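Long-range contacts in reducing end xylose-releasing exo-oligoxylanase (Bacillus halodurans, PDB 1WU4), which hydrolyses xylooligosaccharides of three or more units, releasing xylose from the reducing end with inversion of anomeric configuration: residues T238-E243 / G258-D263; D195-L200 / S264-A269; K290-F295 / P338-N343; I271-E276 / N327-L332. The protein carries 1 engineered substitution. All coordinates share one frame; numbering follows the deposited sequence.

Contact 1: residues T238-E243 / G258-D263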
loop_
_atom_site.group_PDB
_atom_site.type_symbol
_atom_site.label_atom_id
_atom_site.label_comp_id
_atom_site.label_asym_id
_atom_site.label_seq_id
_atom_site.Cartn_x
_atom_site.Cartn_y
_atom_site.Cartn_z
ATOM N N THR A 238 9.444 9.271 18.512
ATOM C CA THR A 238 8.400 8.251 18.450
ATOM C C THR A 238 8.378 7.459 17.151
ATOM O O THR A 238 7.862 6.341 17.113
ATOM C CB THR A 238 7.017 8.874 18.583
ATOM O OG1 THR A 238 6.774 9.693 17.433
ATOM C CG2 THR A 238 6.929 9.729 19.838
ATOM N N GLY A 239 8.913 8.053 16.089
ATOM C CA GLY A 239 8.921 7.398 14.794
ATOM C C GLY A 239 7.586 7.537 14.077
ATOM O O GLY A 239 7.432 7.050 12.958
ATOM N N LEU A 240 6.632 8.218 14.706
ATOM C CA LEU A 240 5.301 8.391 14.123
ATOM C C LEU A 240 5.261 9.428 13.004
ATOM O O LEU A 240 5.817 10.518 13.133
ATOM C CB LEU A 240 4.299 8.788 15.213
ATOM C CG LEU A 240 4.199 7.869 16.434
ATOM C CD1 LEU A 240 3.165 8.437 17.393
ATOM C CD2 LEU A 240 3.822 6.455 16.013
ATOM N N ALA A 241 4.590 9.080 11.908
ATOM C CA ALA A 241 4.459 9.978 10.765
ATOM C C ALA A 241 3.026 10.483 10.657
ATOM O O ALA A 241 2.080 9.767 10.988
ATOM C CB ALA A 241 4.846 9.249 9.479
ATOM N N PRO A 242 2.847 11.731 10.198
ATOM C CA PRO A 242 1.514 12.318 10.047
ATOM C C PRO A 242 0.842 11.748 8.805
ATOM O O PRO A 242 1.514 11.189 7.935
ATOM C CB PRO A 242 1.813 13.806 9.902
ATOM C CG PRO A 242 3.105 13.793 9.128
ATOM C CD PRO A 242 3.895 12.706 9.836
ATOM N N GLU A 243 -0.477 11.880 8.718
ATOM C CA GLU A 243 -1.193 11.383 7.549
ATOM C C GLU A 243 -0.827 12.215 6.317
ATOM O O GLU A 243 -0.509 11.661 5.266
ATOM C CB GLU A 243 -2.697 11.407 7.802
ATOM C CG GLU A 243 -3.130 10.387 8.837
ATOM C CD GLU A 243 -4.631 10.327 8.996
ATOM O OE1 GLU A 243 -5.210 11.286 9.547
ATOM O OE2 GLU A 243 -5.229 9.319 8.562
ATOM N N GLY A 258 -2.894 16.021 10.220
ATOM C CA GLY A 258 -1.514 16.174 10.646
ATOM C C GLY A 258 -1.056 15.310 11.805
ATOM O O GLY A 258 -0.020 15.592 12.401
ATOM N N HIS A 259 -1.790 14.246 12.114
ATOM C CA HIS A 259 -1.429 13.387 13.235
ATOM C C HIS A 259 -1.227 11.933 12.827
ATOM O O HIS A 259 -1.335 11.587 11.647
ATOM C CB HIS A 259 -2.512 13.499 14.311
ATOM C CG HIS A 259 -2.886 14.914 14.627
ATOM N ND1 HIS A 259 -1.991 15.815 15.163
ATOM C CD2 HIS A 259 -4.033 15.600 14.424
ATOM C CE1 HIS A 259 -2.572 16.998 15.274
ATOM N NE2 HIS A 259 -3.812 16.894 14.831
ATOM N N PHE A 260 -0.905 11.088 13.804
ATOM C CA PHE A 260 -0.699 9.670 13.538
ATOM C C PHE A 260 -2.056 8.990 13.590
ATOM O O PHE A 260 -2.629 8.797 14.665
ATOM C CB PHE A 260 0.229 9.042 14.581
ATOM C CG PHE A 260 0.606 7.619 14.268
ATOM C CD1 PHE A 260 1.490 7.335 13.230
ATOM C CD2 PHE A 260 0.066 6.564 14.993
ATOM C CE1 PHE A 260 1.830 6.023 12.919
ATOM C CE2 PHE A 260 0.399 5.245 14.689
ATOM C CZ PHE A 260 1.284 4.975 13.649
ATOM N N PHE A 261 -2.573 8.646 12.417
ATOM C CA PHE A 261 -3.868 7.998 12.329
ATOM C C PHE A 261 -3.898 7.020 11.154
ATOM O O PHE A 261 -2.856 6.624 10.635
ATOM C CB PHE A 261 -4.979 9.051 12.206
ATOM C CG PHE A 261 -6.288 8.634 12.832
ATOM C CD1 PHE A 261 -7.474 8.726 12.116
ATOM C CD2 PHE A 261 -6.335 8.162 14.145
ATOM C CE1 PHE A 261 -8.690 8.357 12.693
ATOM C CE2 PHE A 261 -7.548 7.791 14.731
ATOM C CZ PHE A 261 -8.726 7.889 14.001
ATOM N N SER A 262 -5.102 6.655 10.728
ATOM C CA SER A 262 -5.310 5.675 9.662
ATOM C C SER A 262 -4.310 5.586 8.508
ATOM O O SER A 262 -3.762 4.517 8.256
ATOM C CB SER A 262 -6.727 5.831 9.117
ATOM O OG SER A 262 -7.654 5.800 10.190
ATOM N N ASP A 263 -4.082 6.682 7.791
ATOM C CA ASP A 263 -3.134 6.658 6.674
ATOM C C ASP A 263 -1.731 6.267 7.132
ATOM O O ASP A 263 -1.066 5.432 6.511
ATOM C CB ASP A 263 -3.040 8.041 6.015
ATOM C CG ASP A 263 -4.129 8.294 4.993
ATOM O OD1 ASP A 263 -5.253 7.783 5.159
ATOM O OD2 ASP A 263 -3.858 9.034 4.021
HETATM O O HOH W 1 -4.414 13.097 11.572
#
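The active-site end of the barrel is where Glu243 reaches across to Asp263, the probable proton acceptor. Glu243 OE2 takes the N-H of Asp263 on its anti lone pair, at 3.0 Å and almost straight (171°). The Glu243 side chain is extended beyond CG, which lets the carboxylate reach this N-H and sets CD 3.5 Å from Phe261 CB. The other carboxylate oxygen of Glu243, OE1, accepts a hydrogen bond from a water that itself accepts from His259 N, and it has a long, weak ion pair with Arg305. An alanine here would probably leave Asp263 N without its acceptor and the water without its carboxylate, freeing the backbone before Asp263 to shift. In this (alpha/alpha)6 barrel both segments are loops, and 258-263 leads into helix 265-278; glutamate suits the place because it spans the gap between them. Backbone contacts continue the link: Glu243 N gives a weak bond to His259 O (3.1 Å), and Pro242 CA makes a CA-H...O contact with the same oxygen at 3.3 Å. Earlier in the same segment, Leu240 points its CD2 methyl straight at the centre of the Phe260 ring, 3.5 Å from the centroid and only 4° off the normal, a CH-pi contact. Phe260 CG stands anti to the backbone N (chi1 -173°), which turns that face to the leucine, while Ala241 O lies at the ring edge, 3.4 Å from Phe260 CD1.

Contact 2: residues D195-L200 / S264-A269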
loop_
_atom_site.group_PDB
_atom_site.type_symbol
_atom_site.label_atom_id
_atom_site.label_comp_id
_atom_site.label_asym_id
_atom_site.label_seq_id
_atom_site.Cartn_x
_atom_site.Cartn_y
_atom_site.Cartn_z
ATOM N N ASP A 195 1.729 12.810 1.353
ATOM C CA ASP A 195 1.145 11.899 2.331
ATOM C C ASP A 195 2.227 10.830 2.521
ATOM O O ASP A 195 2.456 10.008 1.635
ATOM C CB ASP A 195 -0.137 11.301 1.737
ATOM C CG ASP A 195 -0.877 10.397 2.701
ATOM O OD1 ASP A 195 -0.236 9.528 3.325
ATOM O OD2 ASP A 195 -2.119 10.546 2.810
ATOM N N PRO A 196 2.924 10.841 3.671
ATOM C CA PRO A 196 3.987 9.862 3.936
ATOM C C PRO A 196 3.696 8.404 3.571
ATOM O O PRO A 196 4.546 7.727 2.987
ATOM C CB PRO A 196 4.257 10.049 5.425
ATOM C CG PRO A 196 4.066 11.527 5.590
ATOM C CD PRO A 196 2.794 11.789 4.795
ATOM N N SER A 197 2.496 7.930 3.898
ATOM C CA SER A 197 2.113 6.548 3.619
ATOM C C SER A 197 2.049 6.203 2.133
ATOM O O SER A 197 1.998 5.027 1.776
ATOM C CB SER A 197 0.763 6.228 4.273
ATOM O OG SER A 197 -0.315 6.850 3.593
ATOM N N TYR A 198 2.048 7.219 1.274
ATOM C CA TYR A 198 1.994 7.016 -0.175
ATOM C C TYR A 198 3.373 6.732 -0.767
ATOM O O TYR A 198 3.486 6.298 -1.915
ATOM C CB TYR A 198 1.455 8.269 -0.868
ATOM C CG TYR A 198 -0.031 8.535 -0.749
ATOM C CD1 TYR A 198 -0.818 7.899 0.213
ATOM C CD2 TYR A 198 -0.640 9.476 -1.581
ATOM C CE1 TYR A 198 -2.183 8.200 0.341
ATOM C CE2 TYR A 198 -1.988 9.782 -1.463
ATOM C CZ TYR A 198 -2.754 9.145 -0.503
ATOM O OH TYR A 198 -4.089 9.468 -0.388
ATOM N N HIS A 199 4.424 6.997 0.003
ATOM C CA HIS A 199 5.781 6.800 -0.491
ATOM C C HIS A 199 6.222 5.349 -0.501
ATOM O O HIS A 199 6.359 4.715 0.545
ATOM C CB HIS A 199 6.744 7.666 0.322
ATOM C CG HIS A 199 6.556 9.131 0.084
ATOM N ND1 HIS A 199 7.372 9.857 -0.756
ATOM C CD2 HIS A 199 5.587 9.981 0.495
ATOM C CE1 HIS A 199 6.910 11.091 -0.855
ATOM N NE2 HIS A 199 5.827 11.193 -0.106
ATOM N N LEU A 200 6.453 4.837 -1.706
ATOM C CA LEU A 200 6.853 3.451 -1.906
ATOM C C LEU A 200 8.146 3.399 -2.713
ATOM O O LEU A 200 8.143 3.057 -3.901
ATOM C CB LEU A 200 5.739 2.711 -2.649
ATOM C CG LEU A 200 4.336 2.847 -2.045
ATOM C CD1 LEU A 200 3.317 2.213 -2.983
ATOM C CD2 LEU A 200 4.286 2.195 -0.668
ATOM N N SER A 264 -1.303 6.892 8.228
ATOM C CA SER A 264 0.025 6.721 8.816
ATOM C C SER A 264 0.476 5.300 9.103
ATOM O O SER A 264 1.666 4.999 9.024
ATOM C CB SER A 264 0.117 7.495 10.136
ATOM O OG SER A 264 -0.380 8.812 10.019
ATOM N N TYR A 265 -0.463 4.439 9.470
ATOM C CA TYR A 265 -0.124 3.069 9.823
ATOM C C TYR A 265 0.686 2.353 8.753
ATOM O O TYR A 265 1.553 1.536 9.063
ATOM C CB TYR A 265 -1.396 2.272 10.128
ATOM C CG TYR A 265 -2.283 2.880 11.196
ATOM C CD1 TYR A 265 -1.805 3.870 12.060
ATOM C CD2 TYR A 265 -3.602 2.451 11.353
ATOM C CE1 TYR A 265 -2.621 4.415 13.052
ATOM C CE2 TYR A 265 -4.421 2.988 12.343
ATOM C CZ TYR A 265 -3.928 3.966 13.185
ATOM O OH TYR A 265 -4.742 4.496 14.155
ATOM N N ARG A 266 0.417 2.674 7.493
ATOM C CA ARG A 266 1.107 2.022 6.391
ATOM C C ARG A 266 2.590 2.340 6.267
ATOM O O ARG A 266 3.327 1.597 5.624
ATOM C CB ARG A 266 0.380 2.335 5.085
ATOM C CG ARG A 266 -1.040 1.797 5.093
ATOM C CD ARG A 266 -1.856 2.277 3.914
ATOM N NE ARG A 266 -2.012 3.726 3.917
ATOM C CZ ARG A 266 -2.908 4.377 3.187
ATOM N NH1 ARG A 266 -3.734 3.706 2.397
ATOM N NH2 ARG A 266 -2.974 5.700 3.245
ATOM N N VAL A 267 3.033 3.433 6.879
ATOM C CA VAL A 267 4.443 3.795 6.816
ATOM C C VAL A 267 5.334 2.664 7.342
ATOM O O VAL A 267 6.304 2.283 6.690
ATOM C CB VAL A 267 4.713 5.101 7.600
ATOM C CG1 VAL A 267 6.211 5.346 7.718
ATOM C CG2 VAL A 267 4.046 6.275 6.890
ATOM N N ALA A 268 5.001 2.117 8.508
ATOM C CA ALA A 268 5.797 1.029 9.075
ATOM C C ALA A 268 5.809 -0.182 8.147
ATOM O O ALA A 268 6.843 -0.829 7.967
ATOM C CB ALA A 268 5.248 0.631 10.441
ATOM N N ALA A 269 4.655 -0.489 7.560
ATOM C CA ALA A 269 4.552 -1.624 6.650
ATOM C C ALA A 269 5.413 -1.410 5.411
ATOM O O ALA A 269 6.105 -2.324 4.965
ATOM C CB ALA A 269 3.099 -1.849 6.242
#
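Ser197 and Val267 bring the two backbones closest, CA to CA 4.8 Å, where the 3-10 turn 196-198 lies against the beginning of helix 265-278. The polar link is carried by Ser197 OG, which accepts from Arg266 NH2 at 2.9 Å. That bond is bent, with an angle of 132° at the hydrogen, and the oxygen stands tilted from the guanidinium plane. The same hydroxyl donates to Asp195 OD1 at 2.7 Å. Serine suits this place because one small group can accept from the arginine while donating to the aspartate. Its OG sits between the backbone N and the carbonyl carbon (chi1 73°), the crowded position, but from there it faces both partners. Arg266 NH2 also meets the Tyr198 ring at its edge, in plane, 3.9 Å from CE1, while Asp195 CB covers a face of that ring. Alongside, Val267 turns CG2 into the turn, 3.8 Å from Ser197 N and 4.1 Å from Pro196 CB, so one branch of the valine packs against the 3-10 turn and its proline. The rest of the guanidinium is held by other groups: NE donates to Asp263 O, while NH1 bonds Tyr74 OH and forms a salt bridge with Glu70. An arginine fixed on several sides in this way is consistent with a second-shell role in the family 8 active site, linking the probable proton donor Glu70 to the backbone of the probable proton acceptor Asp263.

Contact 3: residues K290-F295 / P338-N343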
loop_
_atom_site.group_PDB
_atom_site.type_symbol
_atom_site.label_atom_id
_atom_site.label_comp_id
_atom_site.label_asym_id
_atom_site.label_seq_id
_atom_site.Cartn_x
_atom_site.Cartn_y
_atom_site.Cartn_z
ATOM N N LYS A 290 11.668 2.570 17.027
ATOM C CA LYS A 290 11.020 3.716 17.661
ATOM C C LYS A 290 9.506 3.526 17.736
ATOM O O LYS A 290 8.897 3.724 18.792
ATOM C CB LYS A 290 11.322 5.006 16.890
ATOM C CG LYS A 290 12.766 5.475 16.958
ATOM C CD LYS A 290 12.962 6.725 16.112
ATOM C CE LYS A 290 14.432 7.083 15.994
ATOM N NZ LYS A 290 14.648 8.246 15.088
ATOM N N ILE A 291 8.897 3.152 16.613
ATOM C CA ILE A 291 7.455 2.949 16.575
ATOM C C ILE A 291 7.038 1.829 17.523
ATOM O O ILE A 291 6.102 1.983 18.309
ATOM C CB ILE A 291 6.965 2.582 15.158
ATOM C CG1 ILE A 291 7.277 3.711 14.176
ATOM C CG2 ILE A 291 5.463 2.318 15.189
ATOM C CD1 ILE A 291 6.883 3.390 12.743
ATOM N N GLN A 292 7.735 0.702 17.448
ATOM C CA GLN A 292 7.399 -0.421 18.308
ATOM C C GLN A 292 7.631 -0.077 19.779
ATOM O O GLN A 292 6.845 -0.469 20.642
ATOM C CB GLN A 292 8.187 -1.663 17.878
ATOM C CG GLN A 292 7.822 -2.125 16.462
ATOM C CD GLN A 292 8.426 -3.469 16.086
ATOM O OE1 GLN A 292 9.416 -3.910 16.674
ATOM N NE2 GLN A 292 7.838 -4.118 15.086
ATOM N N ALA A 293 8.691 0.671 20.069
ATOM C CA ALA A 293 8.956 1.064 21.447
ATOM C C ALA A 293 7.797 1.925 21.951
ATOM O O ALA A 293 7.360 1.792 23.096
ATOM C CB ALA A 293 10.268 1.841 21.534
ATOM N N PHE A 294 7.291 2.802 21.089
ATOM C CA PHE A 294 6.188 3.675 21.462
ATOM C C PHE A 294 4.936 2.892 21.849
ATOM O O PHE A 294 4.223 3.265 22.783
ATOM C CB PHE A 294 5.846 4.625 20.314
ATOM C CG PHE A 294 4.728 5.569 20.636
ATOM C CD1 PHE A 294 4.940 6.652 21.480
ATOM C CD2 PHE A 294 3.449 5.354 20.128
ATOM C CE1 PHE A 294 3.897 7.508 21.818
ATOM C CE2 PHE A 294 2.398 6.205 20.462
ATOM C CZ PHE A 294 2.623 7.285 21.308
ATOM N N PHE A 295 4.670 1.805 21.133
ATOM C CA PHE A 295 3.486 0.999 21.406
ATOM C C PHE A 295 3.699 -0.166 22.368
ATOM O O PHE A 295 2.742 -0.842 22.745
ATOM C CB PHE A 295 2.900 0.489 20.085
ATOM C CG PHE A 295 2.186 1.551 19.299
ATOM C CD1 PHE A 295 0.968 2.052 19.746
ATOM C CD2 PHE A 295 2.745 2.081 18.138
ATOM C CE1 PHE A 295 0.313 3.070 19.053
ATOM C CE2 PHE A 295 2.101 3.099 17.436
ATOM C CZ PHE A 295 0.881 3.595 17.895
ATOM N N PRO A 338 14.271 -5.105 19.621
ATOM C CA PRO A 338 13.788 -5.541 20.934
ATOM C C PRO A 338 12.303 -5.901 21.014
ATOM O O PRO A 338 11.900 -6.681 21.876
ATOM C CB PRO A 338 14.163 -4.369 21.846
ATOM C CG PRO A 338 14.159 -3.190 20.920
ATOM C CD PRO A 338 14.817 -3.737 19.685
ATOM N N TYR A 339 11.493 -5.356 20.112
ATOM C CA TYR A 339 10.055 -5.619 20.127
ATOM C C TYR A 339 9.556 -6.337 18.880
ATOM O O TYR A 339 8.350 -6.549 18.728
ATOM C CB TYR A 339 9.295 -4.298 20.268
ATOM C CG TYR A 339 9.890 -3.384 21.312
ATOM C CD1 TYR A 339 9.636 -3.578 22.668
ATOM C CD2 TYR A 339 10.752 -2.352 20.943
ATOM C CE1 TYR A 339 10.231 -2.764 23.636
ATOM C CE2 TYR A 339 11.353 -1.537 21.896
ATOM C CZ TYR A 339 11.088 -1.749 23.240
ATOM O OH TYR A 339 11.693 -0.950 24.185
ATOM N N ALA A 340 10.470 -6.716 17.994
ATOM C CA ALA A 340 10.089 -7.380 16.748
ATOM C C ALA A 340 9.256 -8.640 16.962
ATOM O O ALA A 340 8.181 -8.791 16.378
ATOM C CB ALA A 340 11.335 -7.706 15.933
ATOM N N LYS A 341 9.762 -9.543 17.794
ATOM C CA LYS A 341 9.083 -10.799 18.102
ATOM C C LYS A 341 7.719 -10.547 18.740
ATOM O O LYS A 341 6.719 -11.167 18.365
ATOM C CB LYS A 341 9.955 -11.622 19.055
ATOM C CG LYS A 341 9.363 -12.943 19.528
ATOM C CD LYS A 341 9.382 -14.000 18.443
ATOM C CE LYS A 341 9.201 -15.393 19.037
ATOM N NZ LYS A 341 7.948 -15.513 19.831
ATOM N N ALA A 342 7.675 -9.632 19.702
ATOM C CA ALA A 342 6.428 -9.318 20.385
ATOM C C ALA A 342 5.368 -8.827 19.408
ATOM O O ALA A 342 4.202 -9.200 19.513
ATOM C CB ALA A 342 6.667 -8.273 21.471
ATOM N N ASN A 343 5.769 -7.996 18.453
ATOM C CA ASN A 343 4.814 -7.479 17.481
ATOM C C ASN A 343 4.284 -8.570 16.566
ATOM O O ASN A 343 3.086 -8.617 16.280
ATOM C CB ASN A 343 5.449 -6.352 16.670
ATOM C CG ASN A 343 5.297 -5.010 17.343
ATOM O OD1 ASN A 343 4.328 -4.291 17.104
ATOM N ND2 ASN A 343 6.246 -4.670 18.212
HETATM O O HOH W 2 5.576 -2.786 20.417
HETATM O O HOH W 3 11.871 -3.655 17.761
#
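Gln292 on helix 282-295 meets Tyr339, just before helix 340-348, joining two helices of the (alpha/alpha)6 barrel at a partly buried place away from the catalytic residues. The direct contacts between the segments are van der Waals and pi contacts, whereas the polar links run through water. The amide groups of Gln292 and Asn343 stack face to face, their planes 7° apart, with Gln292 CD 3.3 Å from Asn343 ND2. Gln292 can offer its amide flat because NE2 is fixed by Asn327 O of helix 320-329 and Ser331 OG just after it. Ala293 makes a CH-pi contact, its CA over one face of the Tyr339 ring, 4.0 Å from the centroid; Ala293 CB adds an apolar touch on Tyr339 CE2 at 3.6 Å. Alanine's short side chain lets the ring come this close to the helix. Two waters then join the backbones to the amides. One donates to Gln292 OE1 and accepts from Tyr339 N, and the other donates to Gln292 O at 2.7 Å and accepts from Asn343 ND2. An alanine in place of Asn343 would probably leave that second water without the ND2 donor that holds it and one face of the Gln292 amide without its stacking partner. The asparagine's own pose is set by its own segment, where Asn343 ND2 donates to Tyr339 O at 2.9 Å and 175°, from above the carbonyl plane; the same oxygen also accepts from Asn343 N.

Contact 4: residues I271-E276 / N327-L332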
loop_
_atom_site.group_PDB
_atom_site.type_symbol
_atom_site.label_atom_id
_atom_site.label_comp_id
_atom_site.label_asym_id
_atom_site.label_seq_id
_atom_site.Cartn_x
_atom_site.Cartn_y
_atom_site.Cartn_z
ATOM N N ILE A 271 8.038 0.494 5.114
ATOM C CA ILE A 271 9.443 0.440 5.490
ATOM C C ILE A 271 9.875 -1.018 5.617
ATOM O O ILE A 271 10.978 -1.383 5.213
ATOM C CB ILE A 271 9.677 1.202 6.811
ATOM C CG1 ILE A 271 9.491 2.700 6.557
ATOM C CG2 ILE A 271 11.076 0.922 7.357
ATOM C CD1 ILE A 271 9.552 3.558 7.797
ATOM N N GLY A 272 8.996 -1.852 6.162
ATOM C CA GLY A 272 9.313 -3.261 6.294
ATOM C C GLY A 272 9.467 -3.946 4.948
ATOM O O GLY A 272 10.414 -4.708 4.737
ATOM N N LEU A 273 8.549 -3.685 4.021
ATOM C CA LEU A 273 8.632 -4.326 2.716
ATOM C C LEU A 273 9.837 -3.837 1.914
ATOM O O LEU A 273 10.489 -4.625 1.229
ATOM C CB LEU A 273 7.339 -4.107 1.920
ATOM C CG LEU A 273 7.237 -4.957 0.649
ATOM C CD1 LEU A 273 7.310 -6.441 1.007
ATOM C CD2 LEU A 273 5.930 -4.655 -0.065
ATOM N N ASP A 274 10.135 -2.542 1.995
ATOM C CA ASP A 274 11.289 -2.001 1.280
ATOM C C ASP A 274 12.570 -2.645 1.817
ATOM O O ASP A 274 13.478 -2.969 1.049
ATOM C CB ASP A 274 11.345 -0.472 1.435
ATOM C CG ASP A 274 12.526 0.157 0.701
ATOM O OD1 ASP A 274 12.862 -0.298 -0.408
ATOM O OD2 ASP A 274 13.110 1.127 1.230
ATOM N N ALA A 275 12.635 -2.850 3.130
ATOM C CA ALA A 275 13.813 -3.465 3.735
ATOM C C ALA A 275 13.981 -4.892 3.230
ATOM O O ALA A 275 15.091 -5.322 2.917
ATOM C CB ALA A 275 13.689 -3.463 5.253
ATOM N N GLU A 276 12.877 -5.624 3.144
ATOM C CA GLU A 276 12.926 -7.004 2.674
ATOM C C GLU A 276 13.322 -7.101 1.207
ATOM O O GLU A 276 14.163 -7.920 0.835
ATOM C CB GLU A 276 11.573 -7.687 2.881
ATOM C CG GLU A 276 11.514 -9.137 2.400
ATOM C CD GLU A 276 12.648 -9.993 2.939
ATOM O OE1 GLU A 276 13.127 -9.720 4.059
ATOM O OE2 GLU A 276 13.049 -10.953 2.247
ATOM N N ASN A 327 2.479 -2.613 12.237
ATOM C CA ASN A 327 3.623 -2.600 13.143
ATOM C C ASN A 327 4.356 -3.935 13.068
ATOM O O ASN A 327 5.584 -3.986 13.151
ATOM C CB ASN A 327 3.182 -2.327 14.583
ATOM C CG ASN A 327 2.875 -0.863 14.830
ATOM O OD1 ASN A 327 3.230 0.004 14.025
ATOM N ND2 ASN A 327 2.229 -0.576 15.954
ATOM N N ALA A 328 3.602 -5.019 12.910
ATOM C CA ALA A 328 4.202 -6.344 12.806
ATOM C C ALA A 328 4.965 -6.472 11.487
ATOM O O ALA A 328 6.077 -6.995 11.454
ATOM C CB ALA A 328 3.125 -7.420 12.903
ATOM N N MET A 329 4.364 -5.997 10.398
ATOM C CA MET A 329 5.014 -6.054 9.092
ATOM C C MET A 329 6.311 -5.243 9.139
ATOM O O MET A 329 7.289 -5.568 8.461
ATOM C CB MET A 329 4.075 -5.508 8.008
ATOM C CG MET A 329 4.619 -5.597 6.587
ATOM S SD MET A 329 3.263 -5.537 5.406
ATOM C CE MET A 329 4.128 -4.998 3.923
ATOM N N GLY A 330 6.309 -4.192 9.953
ATOM C CA GLY A 330 7.491 -3.362 10.093
ATOM C C GLY A 330 8.688 -4.134 10.613
ATOM O O GLY A 330 9.829 -3.746 10.373
ATOM N N SER A 331 8.434 -5.227 11.326
ATOM C CA SER A 331 9.512 -6.042 11.879
ATOM C C SER A 331 10.487 -6.552 10.818
ATOM O O SER A 331 11.618 -6.911 11.135
ATOM C CB SER A 331 8.939 -7.226 12.660
ATOM O OG SER A 331 8.236 -6.784 13.808
ATOM N N LEU A 332 10.062 -6.584 9.558
ATOM C CA LEU A 332 10.947 -7.041 8.490
ATOM C C LEU A 332 12.141 -6.097 8.340
ATOM O O LEU A 332 13.161 -6.465 7.757
ATOM C CB LEU A 332 10.184 -7.136 7.164
ATOM C CG LEU A 332 9.194 -8.299 7.043
ATOM C CD1 LEU A 332 8.292 -8.079 5.840
ATOM C CD2 LEU A 332 9.950 -9.614 6.916
HETATM O O HOH W 4 13.550 -8.928 6.550
#
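Glu276 OE1 and Leu332 O are bridged by a water that donates to both, at 2.6 Å to the carboxylate oxygen and 2.8 Å to the carbonyl. The second carboxylate oxygen, OE2, accepts from the backbone N of Arg15, so the glutamate also ties this place to the N-terminal part of the chain. Its CG is anti to the backbone N (chi1 179°), and the next torsion bends the chain back, bringing OE1 within reach of the water. Next to this polar link, the helices pack closely. Gly272 and Gly330 have the nearest CA atoms of the two segments, 4.2 Å apart. Gly272 has to be without a side chain, because a CB there would come within 2.3 Å of Met329 O and crowd Gly330 CA as well. Two helices of the (alpha/alpha)6 barrel, 265-278 and 320-329, meet here through glycines, with Gly330 shortly before the 3-10 segment 331-332. Leu332 comes from that segment and presses CB onto Gly272 O at 3.4 Å. Ala275, about one turn further along the first helix, packs its small methyl against the carbonyl of Leu332, CB to O 3.9 Å. Met329, with CG anti to the backbone N (chi1 -176°) and the chain extended beyond it, reaches across to set CE 3.9 Å from Leu273 CB. Met329 and Leu332 also lean on Ala371 of helix 358-372, which adds a third helix to the packing.

How the contacts relate
From the N terminus, residues 195-200 come first and pair with 264-269, where contact 2 closes a loop of 63 intervening residues. Nested within it, contact 1 closes the much shorter loop between 238-243 and 258-263, and the two touch beside the probable catalytic base. The chain continues through helix 265-278, shared by contacts 2 and 4, into helix 282-295. Contacts 4 and 3, closing loops of 50 and 42 residues, cross, since their segments alternate: 271-276, 290-295, 327-332, 338-343. Consecutive helices 265-278 and 282-295 are thus tied to helices 320-329 and 340-348. Ala269 O against Met329 CE joins contacts 2 and 4, while Phe295 meets Phe260 to connect contacts 3 and 1.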